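Local coordinates for two-domain protein containing predicted PHP-like metal-dependent phosphoesterase (PDB 3E38), which binds a cluster of three zinc ions and is probably a PHP-like phosphoesterase, a family generally assigned 5'-3' exonuclease activity on DNA or RNA, at residues Gln197-Asp202 with Glu209-Thr214; Thr148-Glu153 with Ile179-Asp184; Phe215-Glu220 with Arg251-Lys256; Ala105-Asp110 with Arg221-Ile226; Phe329-Ala332 with Gly336-Tyr339. All blocks are in the same frame, centred on the assembly; numbering follows the deposited sequence.

In the fold
From the N terminus, contact 4 opens first: residues 105-110, on strand 102-106 and just after it, pair with 221-226, at the start of helix 223-231, and so close a long loop. Contact 2 (148-153 with 179-184) and contact 1 (197-202 with 209-214) nest inside it, one after the other. Contact 3 opens at 215-220 before that loop has closed and ends at 251-256, so contacts 3 and 4 cross; it ties the mixed sheet of the PHP-like domain to helix 247-257. Contact 5 (329-332 with 336-339) is a late hairpin in the Ig-like domain. It touches contact 3 through Arg-251 and Phe-254 and contact 2 through Ile-179 and Leu-183.

Contact 1 (Gln197-Asp202 with Glu209-Thr214); sequences QPIQTD and EHRTMT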
# COMPACT_ATOMS: atom_id res chain seq x y z
N GLN B 197 15.67 13.47 7.55
CA GLN B 197 15.80 12.16 6.92
C GLN B 197 15.33 12.23 5.48
O GLN B 197 14.84 13.25 5.06
CB GLN B 197 14.90 11.15 7.63
CG GLN B 197 15.26 10.85 9.05
CD GLN B 197 16.46 9.93 9.19
OE1 GLN B 197 16.96 9.37 8.21
NE2 GLN B 197 16.93 9.78 10.42
N PRO B 198 15.53 11.17 4.70
CA PRO B 198 14.79 11.15 3.43
C PRO B 198 13.28 11.28 3.76
O PRO B 198 12.83 10.89 4.85
CB PRO B 198 15.17 9.78 2.81
CG PRO B 198 16.58 9.51 3.39
CD PRO B 198 16.48 10.05 4.82
N ILE B 199 12.52 11.92 2.87
CA ILE B 199 11.11 12.21 3.16
C ILE B 199 10.33 10.90 3.42
O ILE B 199 9.51 10.82 4.32
CB ILE B 199 10.45 13.09 2.03
CG1 ILE B 199 9.16 13.75 2.51
CG2 ILE B 199 10.22 12.28 0.73
CD1 ILE B 199 9.35 14.88 3.63
N GLN B 200 10.65 9.86 2.66
CA GLN B 200 9.90 8.62 2.74
C GLN B 200 10.12 7.92 4.08
O GLN B 200 9.35 7.09 4.48
CB GLN B 200 10.28 7.64 1.61
CG GLN B 200 10.19 8.19 0.15
CD GLN B 200 11.52 8.63 -0.41
OE1 GLN B 200 12.33 9.17 0.31
NE2 GLN B 200 11.76 8.36 -1.72
N THR B 201 11.21 8.27 4.74
CA THR B 201 11.60 7.64 6.00
C THR B 201 10.70 8.10 7.15
O THR B 201 10.46 7.35 8.12
CB THR B 201 13.07 7.93 6.35
OG1 THR B 201 13.94 7.18 5.48
CG2 THR B 201 13.37 7.56 7.77
N ASP B 202 10.16 9.31 7.01
CA ASP B 202 9.32 9.91 8.08
C ASP B 202 7.84 10.02 7.79
O ASP B 202 7.08 10.48 8.62
CB ASP B 202 9.81 11.32 8.44
CG ASP B 202 11.09 11.30 9.28
OD1 ASP B 202 11.65 10.20 9.52
OD2 ASP B 202 11.54 12.39 9.67
N GLU B 209 -0.10 9.13 4.13
CA GLU B 209 0.45 10.25 4.90
C GLU B 209 1.10 11.27 3.98
O GLU B 209 1.48 10.98 2.86
CB GLU B 209 1.46 9.78 5.94
CG GLU B 209 0.87 8.92 7.02
CD GLU B 209 1.87 8.53 8.07
OE1 GLU B 209 3.00 9.10 8.09
OE2 GLU B 209 1.52 7.64 8.88
N HIS B 210 1.22 12.49 4.47
CA HIS B 210 1.83 13.57 3.68
C HIS B 210 2.65 14.45 4.56
O HIS B 210 2.37 14.66 5.75
CB HIS B 210 0.73 14.42 3.03
CG HIS B 210 -0.11 15.13 4.03
ND1 HIS B 210 0.26 16.34 4.57
CD2 HIS B 210 -1.23 14.75 4.69
CE1 HIS B 210 -0.62 16.71 5.48
NE2 HIS B 210 -1.53 15.76 5.58
N ARG B 211 3.65 15.06 3.95
CA ARG B 211 4.54 15.91 4.70
C ARG B 211 3.75 17.08 5.22
O ARG B 211 2.91 17.60 4.51
CB ARG B 211 5.73 16.39 3.86
CG ARG B 211 5.45 17.62 2.99
CD ARG B 211 6.74 18.31 2.60
NE ARG B 211 7.38 17.60 1.52
CZ ARG B 211 8.62 17.78 1.10
NH1 ARG B 211 9.40 18.66 1.69
NH2 ARG B 211 9.07 17.05 0.09
N THR B 212 4.02 17.48 6.45
CA THR B 212 3.39 18.68 7.02
C THR B 212 3.82 19.86 6.17
O THR B 212 4.97 20.00 5.78
CB THR B 212 3.80 18.84 8.48
OG1 THR B 212 3.29 17.70 9.17
CG2 THR B 212 3.25 20.11 9.11
N MSE B 213 2.87 20.68 5.82
CA MSE B 213 3.19 21.77 4.92
C MSE B 213 2.29 22.96 5.08
O MSE B 213 1.46 22.99 5.95
CB MSE B 213 3.06 21.27 3.48
CG MSE B 213 1.62 20.93 3.08
SE MSE B 213 1.49 20.21 1.26
CE MSE B 213 2.37 18.50 1.62
N THR B 214 2.49 23.95 4.22
CA THR B 214 1.66 25.18 4.26
C THR B 214 0.99 25.48 2.94
O THR B 214 1.61 25.46 1.87
CB THR B 214 2.47 26.45 4.66
OG1 THR B 214 3.14 26.24 5.89
CG2 THR B 214 1.59 27.67 4.79
O HOH W 1 5.00 8.23 9.65
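The short helical turn 199-202 follows soon after the zinc ligands Asp-194 and His-196, and its Ile-199 rests on Arg-211, just ahead of strand 213-218. Ile-199 CD1 sits over the centre of the guanidinium plane, 3.9 Å from Arg-211 CZ. The same methyl is also 3.9 Å from Arg-211 CB, since the bend of the arginine chain at its third torsion (chi3 78°) brings both CB and CZ to it. The two side chains cross at about a right angle, with the methyl covering one face of the guanidinium, while the N-H groups keep partners outside the two segments: NH1 forms a salt bridge with Asp-22 and NH2 another with Asp-46. Two carboxylates thus probably fix the orientation of the guanidinium.

A second link runs through a water. Asp-202 O and Glu-209 OE1 are 4.3 Å apart, and one water bridges them, donating to Glu-209 OE1 at 2.7 Å and to Asp-202 O at a longer 3.2 Å. Glu-209 OE1 also accepts from the backbone N of Asp-204. Within its own segment His-210 turns back, with ND1 donating to Arg-211 O at 2.9 Å from above the carbonyl plane.

The turn also reaches the second subunit, where Gln-200 and Thr-201 exchange hydrogen bonds with Thr-201 and Gln-200 of that chain. Apolar cover over the Arg-211 guanidinium here joins the loop after the Asp-X-His metal motif, a hallmark of PHP domains, to the next strand of the sheet.

Contact 2 (Thr148-Glu153 with Ile179-Asp184); sequences TKWWPE and IQWCLD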
# COMPACT_ATOMS: atom_id res chain seq x y z
N THR B 148 4.32 24.80 26.67
CA THR B 148 4.71 25.68 25.54
C THR B 148 4.42 27.12 25.87
O THR B 148 3.31 27.61 25.69
CB THR B 148 3.96 25.34 24.24
OG1 THR B 148 4.04 23.93 24.02
CG2 THR B 148 4.54 26.08 23.02
N LYS B 149 5.43 27.81 26.38
CA LYS B 149 5.28 29.21 26.77
C LYS B 149 5.83 30.22 25.81
O LYS B 149 6.63 29.92 24.87
CB LYS B 149 5.96 29.45 28.12
CG LYS B 149 5.45 28.54 29.19
CD LYS B 149 6.24 28.63 30.47
CE LYS B 149 5.59 27.72 31.53
NZ LYS B 149 6.33 27.70 32.82
N TRP B 150 5.38 31.43 26.11
CA TRP B 150 5.75 32.68 25.44
C TRP B 150 6.64 33.44 26.40
O TRP B 150 6.25 33.78 27.50
CB TRP B 150 4.52 33.53 25.07
CG TRP B 150 4.84 34.80 24.31
CD1 TRP B 150 5.28 35.97 24.85
CD2 TRP B 150 4.71 35.04 22.90
NE1 TRP B 150 5.45 36.92 23.87
CE2 TRP B 150 5.11 36.37 22.66
CE3 TRP B 150 4.31 34.26 21.82
CZ2 TRP B 150 5.12 36.95 21.37
CZ3 TRP B 150 4.33 34.83 20.52
CH2 TRP B 150 4.72 36.16 20.32
N TRP B 151 7.87 33.67 25.99
CA TRP B 151 8.83 34.34 26.86
C TRP B 151 8.94 35.82 26.60
O TRP B 151 8.41 36.34 25.63
CB TRP B 151 10.20 33.69 26.71
CG TRP B 151 10.17 32.24 27.04
CD1 TRP B 151 9.33 31.30 26.51
CD2 TRP B 151 11.07 31.55 27.88
NE1 TRP B 151 9.64 30.06 27.00
CE2 TRP B 151 10.71 30.19 27.85
CE3 TRP B 151 12.17 31.93 28.65
CZ2 TRP B 151 11.37 29.23 28.57
CZ3 TRP B 151 12.82 30.96 29.39
CH2 TRP B 151 12.42 29.63 29.35
N PRO B 152 9.64 36.52 27.48
CA PRO B 152 9.73 37.98 27.28
C PRO B 152 10.55 38.34 26.03
O PRO B 152 10.43 39.43 25.49
CB PRO B 152 10.35 38.50 28.60
CG PRO B 152 10.30 37.32 29.58
CD PRO B 152 10.26 36.07 28.74
N GLU B 153 11.32 37.37 25.55
CA GLU B 153 12.16 37.55 24.36
C GLU B 153 11.35 37.43 23.10
O GLU B 153 11.68 38.00 22.07
CB GLU B 153 13.26 36.50 24.25
CG GLU B 153 14.36 36.64 25.26
CD GLU B 153 14.10 35.90 26.55
OE1 GLU B 153 12.93 35.64 26.91
OE2 GLU B 153 15.09 35.59 27.22
N ILE B 179 -1.49 28.59 17.72
CA ILE B 179 -2.65 29.04 16.96
C ILE B 179 -3.19 30.30 17.64
O ILE B 179 -3.38 31.33 17.02
CB ILE B 179 -3.76 27.93 16.81
CG1 ILE B 179 -3.22 26.75 16.00
CG2 ILE B 179 -4.99 28.48 16.11
CD1 ILE B 179 -4.05 25.50 16.11
N GLN B 180 -3.34 30.21 18.95
CA GLN B 180 -3.93 31.30 19.71
C GLN B 180 -3.01 32.51 19.68
O GLN B 180 -3.45 33.66 19.75
CB GLN B 180 -4.21 30.86 21.16
CG GLN B 180 -5.03 31.84 21.95
CD GLN B 180 -6.36 32.13 21.27
OE1 GLN B 180 -7.07 31.21 20.86
NE2 GLN B 180 -6.69 33.40 21.14
N TRP B 181 -1.73 32.24 19.59
CA TRP B 181 -0.71 33.30 19.56
C TRP B 181 -0.83 34.07 18.27
O TRP B 181 -0.86 35.29 18.26
CB TRP B 181 0.71 32.76 19.70
CG TRP B 181 0.98 32.33 21.09
CD1 TRP B 181 0.38 32.84 22.20
CD2 TRP B 181 1.97 31.41 21.56
NE1 TRP B 181 0.88 32.23 23.33
CE2 TRP B 181 1.87 31.37 22.97
CE3 TRP B 181 2.93 30.65 20.95
CZ2 TRP B 181 2.67 30.56 23.74
CZ3 TRP B 181 3.74 29.85 21.73
CH2 TRP B 181 3.61 29.81 23.09
N CYS B 182 -0.92 33.33 17.19
CA CYS B 182 -1.05 33.94 15.87
C CYS B 182 -2.36 34.72 15.77
O CYS B 182 -2.41 35.80 15.16
CB CYS B 182 -0.99 32.91 14.76
SG CYS B 182 0.60 32.08 14.64
N LEU B 183 -3.39 34.20 16.43
CA LEU B 183 -4.70 34.85 16.41
C LEU B 183 -4.62 36.16 17.19
O LEU B 183 -5.03 37.21 16.70
CB LEU B 183 -5.86 33.97 16.94
CG LEU B 183 -6.20 32.68 16.19
CD1 LEU B 183 -7.36 31.99 16.91
CD2 LEU B 183 -6.51 32.89 14.69
N ASP B 184 -4.00 36.12 18.36
CA ASP B 184 -3.92 37.33 19.22
C ASP B 184 -2.93 38.36 18.71
O ASP B 184 -3.15 39.55 18.83
CB ASP B 184 -3.51 36.96 20.64
CG ASP B 184 -4.53 36.06 21.33
OD1 ASP B 184 -5.72 36.10 20.93
OD2 ASP B 184 -4.13 35.32 22.25
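Trp-150 and Trp-181 meet as a T-shaped (edge-to-face) pair, the edge of the first directed at the face of the second. Trp-150 has CG anti to its own N (chi1 -177°), which carries the six-membered ring out from the loop until CE3 lies 3.7 Å from Trp-181 CD2. That ring meets the five-membered ring of Trp-181 with the planes at 66°, and the two side chains run antiparallel past one another. Trp-150 CB joins in, 3.7 Å from Trp-181 CZ2.

Trp-181 has CG anti to the carbonyl carbon instead (chi1 -73°), and its far corner reaches the loop backbone: CH2 is 3.4 Å from Thr-148 O and 3.5 Å from Lys-149 O. The methyl of Thr-148 adds an apolar touch, with CG2 3.8 Å from Trp-181 CH2, while its hydroxyl bonds to Arg-297 of the third subunit. Trp-150 NE1 bonds to Thr-155 OG1 in helix 152-159, which helps to fix the rotation of the indole.

Around this pair, Lys-185 makes a cation-pi contact with Trp-150, and Trp-181 meets the nearly parallel ring of Trp-135 from strand 132-135. Ile-166 of strand 165-170 touches both tryptophans, so helix 176-185 lies on the sheet with the loop entering helix 152-159 packed along its flank.

Contact 3 (Phe215-Glu220 with Arg251-Lys256); sequences FVFAKE and RPFFEK
The ring of Phe-253 receives two phenylalanines of one strand: the edge of Phe-217 points at its face, and Phe-215 approaches its far end. With Phe-217 the pair is an offset edge-to-face (T-shaped) stack, centroids 5.8 Å apart and planes at 60°. Phe-217 CE1 is 4.0 Å from both CD1 and CE1 of Phe-253.

The setting is a strand-helix packing: strand 213-218 of the mixed sheet in the PHP-like domain lies against helix 247-257, which leads directly into strand 258-265. Phe-215 and Phe-217, two residues apart, point to the same side of the strand, whereas Val-216 faces away and packs on Ala-229 of helix 223-231. Phe-253 reaches them because CG stands anti to its backbone N (chi1 -175°), pushing the ring off the helix toward the sheet.

All three rings are buried, and no hydrogen bond crosses between the two segments; the contact is wholly aromatic. Loop residues near the N terminus complete the surroundings, with Leu-13 on Phe-217 and Pro-11 on Phe-253. Both strand phenylalanines cross the side chain of Phe-253 at about a right angle, and at its tip Phe-253 CZ is 4.1 Å from both CD2 and CE2 of Phe-215.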
# COMPACT_ATOMS: atom_id res chain seq x y z
N PHE B 215 -0.31 25.65 3.02
CA PHE B 215 -1.07 26.13 1.88
C PHE B 215 -0.95 27.66 1.88
O PHE B 215 -1.30 28.34 2.89
CB PHE B 215 -2.56 25.74 1.91
CG PHE B 215 -2.81 24.28 1.75
CD1 PHE B 215 -1.82 23.46 1.25
CD2 PHE B 215 -4.08 23.76 1.99
CE1 PHE B 215 -2.06 22.10 1.09
CE2 PHE B 215 -4.34 22.40 1.81
CZ PHE B 215 -3.32 21.57 1.37
N VAL B 216 -0.43 28.19 0.76
CA VAL B 216 -0.27 29.63 0.56
C VAL B 216 -1.18 30.13 -0.57
O VAL B 216 -1.09 29.67 -1.72
CB VAL B 216 1.22 30.03 0.27
CG1 VAL B 216 1.40 31.56 0.23
CG2 VAL B 216 2.18 29.43 1.33
N PHE B 217 -2.04 31.08 -0.23
CA PHE B 217 -3.00 31.64 -1.20
C PHE B 217 -2.46 32.93 -1.80
O PHE B 217 -2.64 34.04 -1.28
CB PHE B 217 -4.37 31.83 -0.56
CG PHE B 217 -4.83 30.62 0.21
CD1 PHE B 217 -5.32 29.51 -0.44
CD2 PHE B 217 -4.74 30.60 1.59
CE1 PHE B 217 -5.73 28.41 0.27
CE2 PHE B 217 -5.15 29.51 2.28
CZ PHE B 217 -5.64 28.41 1.62
N ALA B 218 -1.80 32.71 -2.92
CA ALA B 218 -1.02 33.71 -3.64
C ALA B 218 -1.76 34.25 -4.85
O ALA B 218 -2.60 33.58 -5.42
CB ALA B 218 0.35 33.07 -4.08
N LYS B 219 -1.44 35.48 -5.21
CA LYS B 219 -2.07 36.17 -6.34
C LYS B 219 -1.35 35.73 -7.58
O LYS B 219 -1.81 35.90 -8.70
CB LYS B 219 -1.99 37.69 -6.19
CG LYS B 219 -2.84 38.30 -5.07
CD LYS B 219 -2.55 39.80 -4.87
N GLU B 220 -0.17 35.15 -7.35
CA GLU B 220 0.63 34.60 -8.46
C GLU B 220 1.66 33.62 -7.97
O GLU B 220 2.09 33.70 -6.83
CB GLU B 220 1.34 35.68 -9.30
CG GLU B 220 2.51 36.37 -8.59
CD GLU B 220 3.21 37.41 -9.48
OE1 GLU B 220 2.52 37.99 -10.35
OE2 GLU B 220 4.44 37.64 -9.29
N ARG B 251 -13.34 28.92 5.94
CA ARG B 251 -14.74 28.88 5.58
C ARG B 251 -14.89 28.84 4.06
O ARG B 251 -15.50 27.92 3.53
CB ARG B 251 -15.54 30.05 6.16
CG ARG B 251 -16.96 30.15 5.64
CD ARG B 251 -17.74 31.22 6.43
NE ARG B 251 -17.56 31.00 7.86
CZ ARG B 251 -18.18 30.04 8.55
NH1 ARG B 251 -19.04 29.25 7.93
NH2 ARG B 251 -17.97 29.86 9.86
N PRO B 252 -14.33 29.83 3.35
CA PRO B 252 -14.50 29.78 1.90
C PRO B 252 -13.79 28.62 1.23
O PRO B 252 -14.14 28.25 0.11
CB PRO B 252 -13.85 31.10 1.42
CG PRO B 252 -13.03 31.59 2.58
CD PRO B 252 -13.82 31.14 3.78
N PHE B 253 -12.80 28.08 1.93
CA PHE B 253 -11.96 26.96 1.38
C PHE B 253 -12.80 25.70 1.43
O PHE B 253 -12.89 24.92 0.48
CB PHE B 253 -10.64 26.83 2.16
CG PHE B 253 -9.69 25.81 1.61
CD1 PHE B 253 -8.96 26.06 0.45
CD2 PHE B 253 -9.50 24.60 2.26
CE1 PHE B 253 -8.06 25.12 -0.05
CE2 PHE B 253 -8.60 23.65 1.75
CZ PHE B 253 -7.89 23.92 0.58
N PHE B 254 -13.49 25.54 2.54
CA PHE B 254 -14.35 24.38 2.73
C PHE B 254 -15.42 24.37 1.69
O PHE B 254 -15.79 23.34 1.18
CB PHE B 254 -15.01 24.36 4.10
CG PHE B 254 -15.95 23.19 4.28
CD1 PHE B 254 -15.46 21.91 4.45
CD2 PHE B 254 -17.33 23.37 4.28
CE1 PHE B 254 -16.31 20.83 4.62
CE2 PHE B 254 -18.20 22.26 4.45
CZ PHE B 254 -17.68 21.01 4.63
N GLU B 255 -15.92 25.56 1.41
CA GLU B 255 -17.01 25.74 0.42
C GLU B 255 -16.57 25.27 -0.97
O GLU B 255 -17.36 24.80 -1.78
CB GLU B 255 -17.45 27.21 0.41
CG GLU B 255 -18.73 27.52 -0.35
CD GLU B 255 -18.53 27.60 -1.84
OE1 GLU B 255 -17.57 28.27 -2.29
OE2 GLU B 255 -19.36 27.01 -2.58
N LYS B 256 -15.27 25.33 -1.20
CA LYS B 256 -14.69 24.90 -2.48
C LYS B 256 -14.35 23.41 -2.47
O LYS B 256 -14.11 22.81 -3.52
CB LYS B 256 -13.40 25.67 -2.73
CG LYS B 256 -13.56 27.14 -2.85
CD LYS B 256 -14.06 27.51 -4.18
CE LYS B 256 -13.76 28.96 -4.45
NZ LYS B 256 -14.25 29.30 -5.79

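Contact 4 (Ala105-Asp110 with Arg221-Ile226); sequences AIFLSD and RSLQGI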
# COMPACT_ATOMS: atom_id res chain seq x y z
N ALA B 105 14.56 32.39 9.14
CA ALA B 105 14.65 33.63 8.38
C ALA B 105 14.59 33.19 6.93
O ALA B 105 15.48 32.49 6.46
CB ALA B 105 15.95 34.36 8.68
N ILE B 106 13.50 33.53 6.24
CA ILE B 106 13.38 33.20 4.83
C ILE B 106 13.27 34.49 4.01
O ILE B 106 13.07 35.62 4.50
CB ILE B 106 12.26 32.15 4.52
CG1 ILE B 106 10.86 32.72 4.75
CG2 ILE B 106 12.49 30.86 5.39
CD1 ILE B 106 9.75 31.82 4.31
N PHE B 107 13.52 34.29 2.73
CA PHE B 107 13.60 35.40 1.76
C PHE B 107 14.87 36.20 2.01
O PHE B 107 14.98 37.38 1.79
CB PHE B 107 12.32 36.25 1.72
CG PHE B 107 11.18 35.56 1.02
CD1 PHE B 107 11.19 35.44 -0.35
CD2 PHE B 107 10.18 34.92 1.72
CE1 PHE B 107 10.20 34.80 -0.99
CE2 PHE B 107 9.15 34.27 1.08
CZ PHE B 107 9.16 34.20 -0.28
N LEU B 108 15.86 35.49 2.49
CA LEU B 108 17.20 36.06 2.63
C LEU B 108 17.84 36.26 1.29
O LEU B 108 17.48 35.60 0.30
CB LEU B 108 18.13 35.12 3.44
CG LEU B 108 17.72 34.97 4.91
CD1 LEU B 108 18.62 34.01 5.66
CD2 LEU B 108 17.63 36.33 5.63
N SER B 109 18.82 37.15 1.28
CA SER B 109 19.66 37.40 0.10
C SER B 109 21.04 36.79 0.34
O SER B 109 21.73 36.35 -0.59
CB SER B 109 19.76 38.89 -0.20
OG SER B 109 20.35 39.59 0.87
N ASP B 110 21.40 36.69 1.61
CA ASP B 110 22.69 36.12 2.00
C ASP B 110 22.62 35.54 3.42
O ASP B 110 22.26 36.23 4.40
CB ASP B 110 23.77 37.24 1.84
CG ASP B 110 25.18 36.76 2.12
OD1 ASP B 110 25.39 35.58 2.47
OD2 ASP B 110 26.08 37.59 2.02
N ARG B 221 2.03 32.71 -8.85
CA ARG B 221 3.00 31.68 -8.53
C ARG B 221 4.41 32.17 -8.81
O ARG B 221 5.04 31.84 -9.84
CB ARG B 221 2.76 30.41 -9.34
CG ARG B 221 3.52 29.19 -8.83
CD ARG B 221 3.28 28.06 -9.78
NE ARG B 221 3.72 26.78 -9.28
CZ ARG B 221 4.96 26.32 -9.40
NH1 ARG B 221 5.89 27.07 -9.97
NH2 ARG B 221 5.25 25.11 -8.93
N SER B 222 4.89 32.95 -7.86
CA SER B 222 6.24 33.53 -7.92
C SER B 222 6.70 33.73 -6.53
O SER B 222 5.90 33.64 -5.61
CB SER B 222 6.21 34.91 -8.56
OG SER B 222 5.54 35.86 -7.69
N LEU B 223 7.98 34.08 -6.41
CA LEU B 223 8.60 34.36 -5.11
C LEU B 223 7.91 35.53 -4.43
O LEU B 223 7.67 35.52 -3.21
CB LEU B 223 10.10 34.66 -5.26
CG LEU B 223 10.91 33.39 -5.65
CD1 LEU B 223 12.35 33.68 -6.05
CD2 LEU B 223 10.85 32.35 -4.53
N GLN B 224 7.54 36.51 -5.23
CA GLN B 224 6.90 37.74 -4.70
C GLN B 224 5.47 37.40 -4.30
O GLN B 224 4.91 37.90 -3.30
CB GLN B 224 6.97 38.91 -5.72
N GLY B 225 4.86 36.52 -5.09
CA GLY B 225 3.48 36.10 -4.81
C GLY B 225 3.39 35.45 -3.44
O GLY B 225 2.52 35.77 -2.58
N ILE B 226 4.34 34.57 -3.21
CA ILE B 226 4.38 33.85 -1.94
C ILE B 226 4.61 34.81 -0.78
O ILE B 226 3.97 34.75 0.25
CB ILE B 226 5.49 32.84 -1.93
CG1 ILE B 226 5.16 31.71 -2.93
CG2 ILE B 226 5.69 32.26 -0.52
CD1 ILE B 226 6.17 30.68 -2.94
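Phe-107, in segment 105-110, reaches Leu-223 and Ile-226 from a backbone in the left-handed region (phi 71°, psi 30°). Its CG lies anti to the carbonyl carbon (chi1 -74°), and this swings the ring across to the first turn of helix 223-231. There CE1 comes within 3.4 Å of Leu-223 O, and CZ is 3.5 Å from the same oxygen. The methyl Ile-226 CG2 approaches the ring at its edge, close to the ring plane, 4.0 Å from Phe-107 CZ. The phenyl thus fits against one helical turn, between residues three apart, and Leu-223 CB adds only a loose touch.

The start of that turn is capped. Ser-222 is the N-cap: its OG accepts from Gly-225 N at 2.8 Å, and Ser-222 O receives Ile-226 N. Ser-222 OG also bonds to Glu-220 OE2. Beneath the helix lie Ile-89 and Leu-87 of strand 87-95, the former touching both Phe-107 and Leu-223.

With no hydrogen bond across the segments, the attraction is probably mostly dispersion. The Leu-223 carbonyl oxygen, close to the faintly positive C-H groups at CE1 and CZ of Phe-107, probably adds a small electrostatic gain.

Contact 5 (Phe329-Ala332 with Gly336-Tyr339); sequences FIVA and GLKY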
# COMPACT_ATOMS: atom_id res chain seq x y z
N PHE B 329 -10.97 21.13 10.48
CA PHE B 329 -10.65 22.47 9.95
C PHE B 329 -10.57 23.37 11.15
O PHE B 329 -11.56 24.00 11.57
CB PHE B 329 -11.69 22.97 8.97
CG PHE B 329 -11.42 22.55 7.53
CD1 PHE B 329 -10.71 21.40 7.25
CD2 PHE B 329 -11.92 23.29 6.47
CE1 PHE B 329 -10.48 21.02 5.96
CE2 PHE B 329 -11.69 22.91 5.16
CZ PHE B 329 -10.98 21.78 4.91
N ILE B 330 -9.36 23.43 11.70
CA ILE B 330 -9.10 24.13 12.97
C ILE B 330 -8.96 25.63 12.82
O ILE B 330 -8.01 26.11 12.19
CB ILE B 330 -7.88 23.58 13.68
CG1 ILE B 330 -7.96 22.05 13.79
CG2 ILE B 330 -7.75 24.26 15.04
CD1 ILE B 330 -9.18 21.51 14.62
N VAL B 331 -9.90 26.35 13.43
CA VAL B 331 -9.97 27.81 13.32
C VAL B 331 -9.46 28.50 14.60
O VAL B 331 -9.14 29.70 14.64
CB VAL B 331 -11.43 28.26 12.91
CG1 VAL B 331 -11.86 27.56 11.57
CG2 VAL B 331 -12.49 28.05 14.05
N ALA B 332 -9.37 27.68 15.63
CA ALA B 332 -8.84 28.06 16.95
C ALA B 332 -8.47 26.77 17.69
O ALA B 332 -8.98 25.70 17.36
CB ALA B 332 -9.87 28.87 17.77
N GLY B 336 -13.21 23.68 15.80
CA GLY B 336 -13.37 23.42 14.35
C GLY B 336 -14.35 24.39 13.68
O GLY B 336 -15.16 25.04 14.32
N LEU B 337 -14.21 24.49 12.37
CA LEU B 337 -15.06 25.36 11.54
C LEU B 337 -16.53 25.02 11.66
O LEU B 337 -16.91 23.88 11.58
CB LEU B 337 -14.65 25.23 10.07
CG LEU B 337 -15.53 25.94 9.04
CD1 LEU B 337 -15.47 27.47 9.24
CD2 LEU B 337 -15.13 25.50 7.62
N LYS B 338 -17.35 26.05 11.83
CA LYS B 338 -18.80 25.91 11.88
C LYS B 338 -19.39 26.23 10.51
O LYS B 338 -19.08 27.22 9.87
CB LYS B 338 -19.42 26.80 12.95
CG LYS B 338 -18.78 26.60 14.33
CD LYS B 338 -18.78 25.14 14.78
CE LYS B 338 -18.13 24.96 16.17
NZ LYS B 338 -16.62 25.17 16.23
N TYR B 339 -20.28 25.37 10.08
CA TYR B 339 -20.87 25.51 8.76
C TYR B 339 -22.31 25.14 8.79
O TYR B 339 -22.75 24.34 9.59
CB TYR B 339 -20.13 24.59 7.76
CG TYR B 339 -20.24 25.04 6.33
CD1 TYR B 339 -21.31 24.65 5.53
CD2 TYR B 339 -19.27 25.87 5.79
CE1 TYR B 339 -21.39 25.09 4.20
CE2 TYR B 339 -19.34 26.32 4.47
CZ TYR B 339 -20.39 25.93 3.68
OH TYR B 339 -20.42 26.38 2.37
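Val-331 lies against Gly-336 and Leu-337 at an irregular place in a hairpin: Val-331 and Ala-332 together face Lys-335, which makes a classic beta bulge, and the chain changes direction at Phe-329 and Val-331. Strand 330-332 therefore pairs only briefly with strand 335-342. Ile-330 and Gly-336 form an antiparallel non-hydrogen-bonded pair, with their CA atoms 4.5 Å apart.

One carbonyl does most of the polar work. Phe-329 O accepts from Leu-337 N at 2.8 Å, with an N-H...O angle of 140°, and also receives a CA-H...O contact from Gly-336, CA to O 3.4 Å.

Side chains pack beside this link. Leu-337, its CG anti to the backbone N (chi1 173°), runs alongside Phe-329. Leu-337 CB is 3.9 Å from Phe-329 CB. Farther out, Leu-337 CD2 is 4.1 Å from Phe-329 CD2. Val-331 comes across Leu-337 at about a right angle: Val-331 CG1 is 3.9 Å from both CA and CB of Leu-337, and its other methyl, CG2, lies 4.0 Å from Gly-336 O.

Beyond the hairpin, Leu-337 packs on Arg-251 and Phe-254 of helix 247-257. The backbone of Ile-330 bonds to Leu-243 and Gly-245, so this edge of the Ig-like domain adjoins the PHP-like domain. A single backbone hydrogen bond, helped by a weaker C-H donor on the same oxygen and by an apolar trio of side chains, implies that burial of hydrophobic surface contributes much of the hold here.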